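Long-range contacts in hypothetical protein SA2161 (Staphylococcus aureus, PDB 1Y7R), which is of unknown function but is probably a GNAT-type acetyltransferase, moving an acetyl group from acetyl-coenzyme A to an unidentified substrate: residues M1-D7 with F40-D46; D46-I51 with K73-G77. The protein carries 4 engineered substitutions. All blocks are in the same frame, centred on the assembly; numbering follows the deposited sequence. Where two conformers were deposited one is given.

Contact 1 comes first along the chain and closes at D46, the residue at which contact 2 opens; their centres lie about 11 Å apart, on the same side of the chain's centre. Contact 1 adds the short edge strand 3-5 to strand 40-46. The chain then turns into strand 49-58, the next strand of the same mixed sheet, and contact 2 joins this turn to the loop between strand 63-71 and helix 80-95. The sheet couples them directly: I51 N lies 2.8 Å from L44 O, a probable hydrogen bond. Together they tie the N-terminal edge of the GNAT sheet to the loop leading into helix 80-95, where a phosphate ion is bound.

Contact 1. Residues M1-D7 with F40-D46; sequences MVKVTYD and FTVTLYD
Extended backbones pair antiparallel here: the axes of strands 3-5 and 40-46 approach to 4.8 Å at 160°, and 605 Å² is buried. V2 (t rotamer) puts CG1 3.4 Å from L44 CB, while V2 CA makes a CA-H...O contact with Y45 O at 3.2 Å. K3 and Y45 form a hydrogen-bonded pair, K3 N to Y45 O 2.8 Å and Y45 N to K3 O 3.0 Å. V4 faces L44 as a non-hydrogen-bonded pair, with V4 CG1 3.8 Å from V42 CG2 and V4 CG2 3.7 Å from L44 CD2. T5 repeats the hydrogen-bonded pattern with T43: T5 N to T43 O and T43 N to T5 O, both 2.9 Å. At Y6 regular pairing ends; its m rotamer presents a ring face to the edge of F40, centroids 4.7 Å apart and planes at 62°. A water donates to Y6 O and accepts a weak hydrogen bond from T41 N, each 2.8 Å. This is the N-terminal edge strand of a GNAT sheet: V4, V42 and L44 pack on helix 80-95, where Y6 OH is hydrogen-bonded to H87; T43 and Y45 touch L50 on the other face, and strand 49-58 hydrogen-bonds to the other edge of 40-46.

Contact 2. Residues D46-I51 with K73-G77; sequences DKDRLI and KSYQG. With PO4 (phosphate ion), chain D.
Y75 lays one ring face over I51 (CA atoms 7.0 Å apart): I51 CG2 stands 3.7 Å from the ring centroid, 17° off the normal. The m rotamer of Y75 carries the hydroxyl to D46, where Y75 OH donates a very short 2.5 Å hydrogen bond to D46 OD2. Residues 46-49 form a type II' turn, K47 phi 54°, psi -116°, in a two-residue beta hairpin closed by D46 N to R49 O (2.8 Å) and R49 N to D46 O (2.9 Å). Residues 73-75 form a 3-10 segment within the loop before helix 80-95. In GNAT enzymes this loop and the helix start bind the acetyl-CoA pyrophosphate; a phosphate ion, probably from the crystallisation liquor, accepts a hydrogen bond from G77 N (to O4, 3.0 Å) and another from G81 N, at a position consistent with that role. The extended R49 side chain brings NH1 to the ring edge, 3.9 Å from Y75 CE1, and one water lies 2.8 Å from both R49 NH1 and Y75 OH.

Contact 1. Residues M1-D7 with F40-D46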
loop_
_atom_site.group_PDB
_atom_site.type_symbol
_atom_site.label_atom_id
_atom_site.label_comp_id
_atom_site.label_asym_id
_atom_site.label_seq_id
_atom_site.Cartn_x
_atom_site.Cartn_y
_atom_site.Cartn_z
HETATM N N MSE A 1 -23.589 -5.187 21.970
HETATM C CA MSE A 1 -22.178 -4.798 21.686
HETATM C C MSE A 1 -21.592 -5.661 20.588
HETATM O O MSE A 1 -21.850 -6.858 20.498
HETATM C CB MSE A 1 -21.311 -4.908 22.934
HETATM C CG MSE A 1 -21.573 -3.786 23.886
HETATM SE SE MSE A 1 -20.929 -4.144 25.672
HETATM C CE MSE A 1 -19.012 -3.919 25.342
ATOM N N VAL A 2 -20.776 -5.041 19.756
ATOM C CA VAL A 2 -20.209 -5.756 18.644
ATOM C C VAL A 2 -19.077 -6.666 19.135
ATOM O O VAL A 2 -18.454 -6.400 20.163
ATOM C CB VAL A 2 -19.752 -4.758 17.568
ATOM C CG1 VAL A 2 -18.788 -5.386 16.628
ATOM C CG2 VAL A 2 -20.982 -4.189 16.807
ATOM N N LYS A 3 -18.852 -7.757 18.415
ATOM C CA LYS A 3 -17.786 -8.711 18.684
ATOM C C LYS A 3 -16.624 -8.339 17.762
ATOM O O LYS A 3 -16.850 -8.129 16.581
ATOM C CB LYS A 3 -18.229 -10.102 18.226
ATOM C CG LYS A 3 -19.357 -10.803 18.982
ATOM C CD LYS A 3 -19.431 -12.241 18.446
ATOM C CE LYS A 3 -20.437 -12.419 17.331
ATOM N NZ LYS A 3 -21.700 -13.109 17.784
ATOM N N VAL A 4 -15.400 -8.288 18.278
ATOM C CA VAL A 4 -14.232 -7.942 17.464
ATOM C C VAL A 4 -13.415 -9.195 17.248
ATOM O O VAL A 4 -13.054 -9.899 18.201
ATOM C CB VAL A 4 -13.309 -6.947 18.175
ATOM C CG1 VAL A 4 -12.129 -6.584 17.273
ATOM C CG2 VAL A 4 -14.084 -5.681 18.539
ATOM N N THR A 5 -13.012 -9.403 16.004
ATOM C CA THR A 5 -12.330 -10.599 15.622
ATOM C C THR A 5 -11.166 -10.217 14.695
ATOM O O THR A 5 -11.289 -9.250 13.960
ATOM C CB THR A 5 -13.399 -11.444 14.910
ATOM O OG1 THR A 5 -14.142 -12.230 15.845
ATOM C CG2 THR A 5 -12.881 -12.201 13.842
ATOM N N TYR A 6 -10.042 -10.935 14.761
ATOM C CA TYR A 6 -8.980 -10.783 13.723
ATOM C C TYR A 6 -8.970 -11.945 12.709
ATOM O O TYR A 6 -7.920 -12.220 12.076
ATOM C CB TYR A 6 -7.578 -10.638 14.354
ATOM C CG TYR A 6 -7.416 -9.472 15.326
ATOM C CD1 TYR A 6 -8.271 -8.356 15.295
ATOM C CD2 TYR A 6 -6.410 -9.504 16.298
ATOM C CE1 TYR A 6 -8.110 -7.291 16.194
ATOM C CE2 TYR A 6 -6.239 -8.428 17.205
ATOM C CZ TYR A 6 -7.079 -7.338 17.133
ATOM O OH TYR A 6 -6.903 -6.316 18.035
ATOM N N ASP A 7 -10.119 -12.625 12.563
ATOM C CA ASP A 7 -10.229 -13.822 11.688
ATOM C C ASP A 7 -10.267 -13.404 10.228
ATOM O O ASP A 7 -10.666 -12.296 9.923
ATOM C CB ASP A 7 -11.544 -14.603 11.894
ATOM C CG ASP A 7 -11.787 -15.092 13.306
ATOM O OD1 ASP A 7 -12.951 -15.546 13.518
ATOM O OD2 ASP A 7 -10.899 -15.047 14.183
ATOM N N PHE A 40 -2.798 -8.041 8.505
ATOM C CA PHE A 40 -3.704 -7.940 9.635
ATOM C C PHE A 40 -5.093 -7.599 9.125
ATOM O O PHE A 40 -5.242 -6.784 8.205
ATOM C CB PHE A 40 -3.197 -6.826 10.566
ATOM C CG PHE A 40 -4.114 -6.502 11.713
ATOM C CD1 PHE A 40 -4.081 -7.273 12.881
ATOM C CD2 PHE A 40 -4.982 -5.395 11.634
ATOM C CE1 PHE A 40 -4.918 -6.958 13.980
ATOM C CE2 PHE A 40 -5.825 -5.083 12.731
ATOM C CZ PHE A 40 -5.774 -5.875 13.908
ATOM N N THR A 41 -6.107 -8.224 9.729
ATOM C CA THR A 41 -7.507 -7.969 9.370
ATOM C C THR A 41 -8.314 -7.883 10.639
ATOM O O THR A 41 -8.195 -8.763 11.494
ATOM C CB THR A 41 -8.103 -9.112 8.491
ATOM O OG1 THR A 41 -7.299 -9.297 7.312
ATOM C CG2 THR A 41 -9.516 -8.765 8.036
ATOM N N VAL A 42 -9.133 -6.844 10.769
ATOM C CA VAL A 42 -10.084 -6.749 11.899
ATOM C C VAL A 42 -11.490 -6.749 11.337
ATOM O O VAL A 42 -11.763 -6.112 10.323
ATOM C CB VAL A 42 -9.974 -5.354 12.695
ATOM C CG1 VAL A 42 -9.965 -4.104 11.809
ATOM C CG2 VAL A 42 -11.038 -5.253 13.844
ATOM N N THR A 43 -12.376 -7.487 11.993
ATOM C CA THR A 43 -13.781 -7.583 11.607
ATOM C C THR A 43 -14.659 -7.380 12.838
ATOM O O THR A 43 -14.292 -7.778 13.959
ATOM C CB THR A 43 -14.128 -8.936 10.922
ATOM O OG1 THR A 43 -13.460 -10.008 11.607
ATOM C CG2 THR A 43 -13.679 -8.909 9.410
ATOM N N LEU A 44 -15.781 -6.700 12.620
ATOM C CA LEU A 44 -16.765 -6.391 13.661
ATOM C C LEU A 44 -18.074 -7.053 13.298
ATOM O O LEU A 44 -18.553 -6.937 12.160
ATOM C CB LEU A 44 -17.013 -4.890 13.733
ATOM C CG LEU A 44 -15.783 -4.003 13.959
ATOM C CD1 LEU A 44 -16.262 -2.559 13.984
ATOM C CD2 LEU A 44 -15.031 -4.291 15.218
ATOM N N TYR A 45 -18.672 -7.703 14.281
ATOM C CA TYR A 45 -19.931 -8.408 14.061
ATOM C C TYR A 45 -20.991 -7.930 15.066
ATOM O O TYR A 45 -20.691 -7.764 16.265
ATOM C CB TYR A 45 -19.756 -9.914 14.226
ATOM C CG TYR A 45 -18.923 -10.597 13.182
ATOM C CD1 TYR A 45 -19.516 -11.092 12.019
ATOM C CD2 TYR A 45 -17.562 -10.806 13.365
ATOM C CE1 TYR A 45 -18.776 -11.739 11.050
ATOM C CE2 TYR A 45 -16.802 -11.471 12.392
ATOM C CZ TYR A 45 -17.419 -11.939 11.242
ATOM O OH TYR A 45 -16.656 -12.583 10.266
ATOM N N ASP A 46 -22.205 -7.714 14.562
ATOM C CA ASP A 46 -23.354 -7.384 15.386
ATOM C C ASP A 46 -24.169 -8.666 15.354
ATOM O O ASP A 46 -24.745 -8.997 14.299
ATOM C CB ASP A 46 -24.172 -6.219 14.785
ATOM C CG ASP A 46 -25.388 -5.863 15.630
ATOM O OD1 ASP A 46 -25.627 -6.551 16.635
ATOM O OD2 ASP A 46 -26.137 -4.894 15.303
HETATM O O HOH W 1 -6.009 -10.951 10.398
HETATM O O HOH W 2 -14.052 -12.336 10.314
#

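Contact 2. Residues D46-I51 with K73-G77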
loop_
_atom_site.group_PDB
_atom_site.type_symbol
_atom_site.label_atom_id
_atom_site.label_comp_id
_atom_site.label_asym_id
_atom_site.label_seq_id
_atom_site.Cartn_x
_atom_site.Cartn_y
_atom_site.Cartn_z
ATOM N N ASP A 46 -22.205 -7.714 14.562
ATOM C CA ASP A 46 -23.354 -7.384 15.386
ATOM C C ASP A 46 -24.169 -8.666 15.354
ATOM O O ASP A 46 -24.745 -8.997 14.299
ATOM C CB ASP A 46 -24.172 -6.219 14.785
ATOM C CG ASP A 46 -25.388 -5.863 15.630
ATOM O OD1 ASP A 46 -25.627 -6.551 16.635
ATOM O OD2 ASP A 46 -26.137 -4.894 15.303
ATOM N N LYS A 47 -24.177 -9.378 16.492
ATOM C CA LYS A 47 -24.727 -10.737 16.593
ATOM C C LYS A 47 -24.026 -11.586 15.510
ATOM O O LYS A 47 -22.807 -11.720 15.563
ATOM C CB LYS A 47 -26.268 -10.723 16.539
ATOM C CG LYS A 47 -26.831 -10.016 17.785
ATOM C CD LYS A 47 -28.360 -9.979 17.780
ATOM C CE LYS A 47 -28.852 -8.553 18.084
ATOM N NZ LYS A 47 -30.335 -8.485 18.207
ATOM N N ASP A 48 -24.748 -12.094 14.521
ATOM C CA ASP A 48 -24.095 -12.908 13.488
ATOM C C ASP A 48 -23.911 -12.187 12.151
ATOM O O ASP A 48 -23.663 -12.832 11.130
ATOM C CB ASP A 48 -24.822 -14.246 13.295
ATOM C CG ASP A 48 -24.749 -15.129 14.517
ATOM O OD1 ASP A 48 -24.002 -14.799 15.476
ATOM O OD2 ASP A 48 -25.470 -16.156 14.509
ATOM N N ARG A 49 -23.975 -10.863 12.163
ATOM C CA ARG A 49 -23.809 -10.101 10.926
ATOM C C ARG A 49 -22.504 -9.324 10.929
ATOM O O ARG A 49 -22.218 -8.604 11.907
ATOM C CB ARG A 49 -24.941 -9.107 10.734
ATOM C CG ARG A 49 -24.875 -8.349 9.407
ATOM C CD ARG A 49 -25.976 -7.316 9.319
ATOM N NE ARG A 49 -26.046 -6.770 7.961
ATOM C CZ ARG A 49 -26.751 -5.704 7.619
ATOM N NH1 ARG A 49 -27.438 -5.022 8.534
ATOM N NH2 ARG A 49 -26.723 -5.301 6.359
ATOM N N LEU A 50 -21.758 -9.432 9.826
ATOM C CA LEU A 50 -20.539 -8.628 9.683
ATOM C C LEU A 50 -20.966 -7.187 9.399
ATOM O O LEU A 50 -21.676 -6.955 8.413
ATOM C CB LEU A 50 -19.673 -9.121 8.513
ATOM C CG LEU A 50 -18.348 -8.381 8.289
ATOM C CD1 LEU A 50 -17.363 -8.590 9.412
ATOM C CD2 LEU A 50 -17.687 -8.795 6.971
ATOM N N ILE A 51 -20.495 -6.234 10.214
ATOM C CA ILE A 51 -20.840 -4.841 9.978
ATOM C C ILE A 51 -19.656 -3.920 9.597
ATOM O O ILE A 51 -19.860 -2.789 9.151
ATOM C CB ILE A 51 -21.695 -4.287 11.122
ATOM C CG1 ILE A 51 -20.880 -4.080 12.409
ATOM C CG2 ILE A 51 -22.909 -5.217 11.353
ATOM C CD1 ILE A 51 -20.055 -2.821 12.410
ATOM N N LYS A 73 -23.267 0.998 5.434
ATOM C CA LYS A 73 -23.884 2.322 5.394
ATOM C C LYS A 73 -24.823 2.511 6.603
ATOM O O LYS A 73 -24.773 3.549 7.267
ATOM C CB LYS A 73 -24.637 2.488 4.092
ATOM C CG LYS A 73 -24.255 3.721 3.268
ATOM C CD LYS A 73 -22.754 3.995 3.150
ATOM C CE LYS A 73 -22.509 5.428 2.589
ATOM N NZ LYS A 73 -21.107 5.966 2.813
ATOM N N SER A 74 -25.602 1.486 6.934
ATOM C CA SER A 74 -26.584 1.582 8.017
ATOM C C SER A 74 -25.933 1.675 9.409
ATOM O O SER A 74 -26.597 2.087 10.367
ATOM C CB SER A 74 -27.586 0.421 7.971
ATOM O OG SER A 74 -26.910 -0.819 8.097
ATOM N N TYR A 75 -24.647 1.313 9.511
ATOM C CA TYR A 75 -23.878 1.413 10.760
ATOM C C TYR A 75 -22.877 2.574 10.792
ATOM O O TYR A 75 -22.131 2.732 11.787
ATOM C CB TYR A 75 -23.115 0.107 10.984
ATOM C CG TYR A 75 -23.987 -1.021 11.506
ATOM C CD1 TYR A 75 -24.850 -1.718 10.658
ATOM C CD2 TYR A 75 -23.939 -1.389 12.854
ATOM C CE1 TYR A 75 -25.649 -2.738 11.132
ATOM C CE2 TYR A 75 -24.732 -2.415 13.346
ATOM C CZ TYR A 75 -25.598 -3.086 12.478
ATOM O OH TYR A 75 -26.384 -4.124 12.956
ATOM N N GLN A 76 -22.842 3.392 9.731
ATOM C CA GLN A 76 -21.856 4.465 9.660
ATOM C C GLN A 76 -22.275 5.625 10.573
ATOM O O GLN A 76 -23.441 5.723 10.985
ATOM C CB GLN A 76 -21.662 4.947 8.212
ATOM C CG GLN A 76 -20.774 4.002 7.375
ATOM C CD GLN A 76 -20.617 4.446 5.918
ATOM O OE1 GLN A 76 -20.161 3.671 5.046
ATOM N NE2 GLN A 76 -20.965 5.672 5.647
ATOM N N GLY A 77 -21.312 6.477 10.913
ATOM C CA GLY A 77 -21.613 7.710 11.659
ATOM C C GLY A 77 -21.779 7.505 13.150
ATOM O O GLY A 77 -22.368 8.348 13.844
HETATM P P PO4 D . -17.528 5.617 10.014
HETATM O O1 PO4 D . -16.473 6.700 10.059
HETATM O O2 PO4 D . -17.922 5.219 11.411
HETATM O O3 PO4 D . -16.904 4.401 9.349
HETATM O O4 PO4 D . -18.775 6.096 9.310
HETATM O O HOH W 3 -28.188 -5.379 11.249
#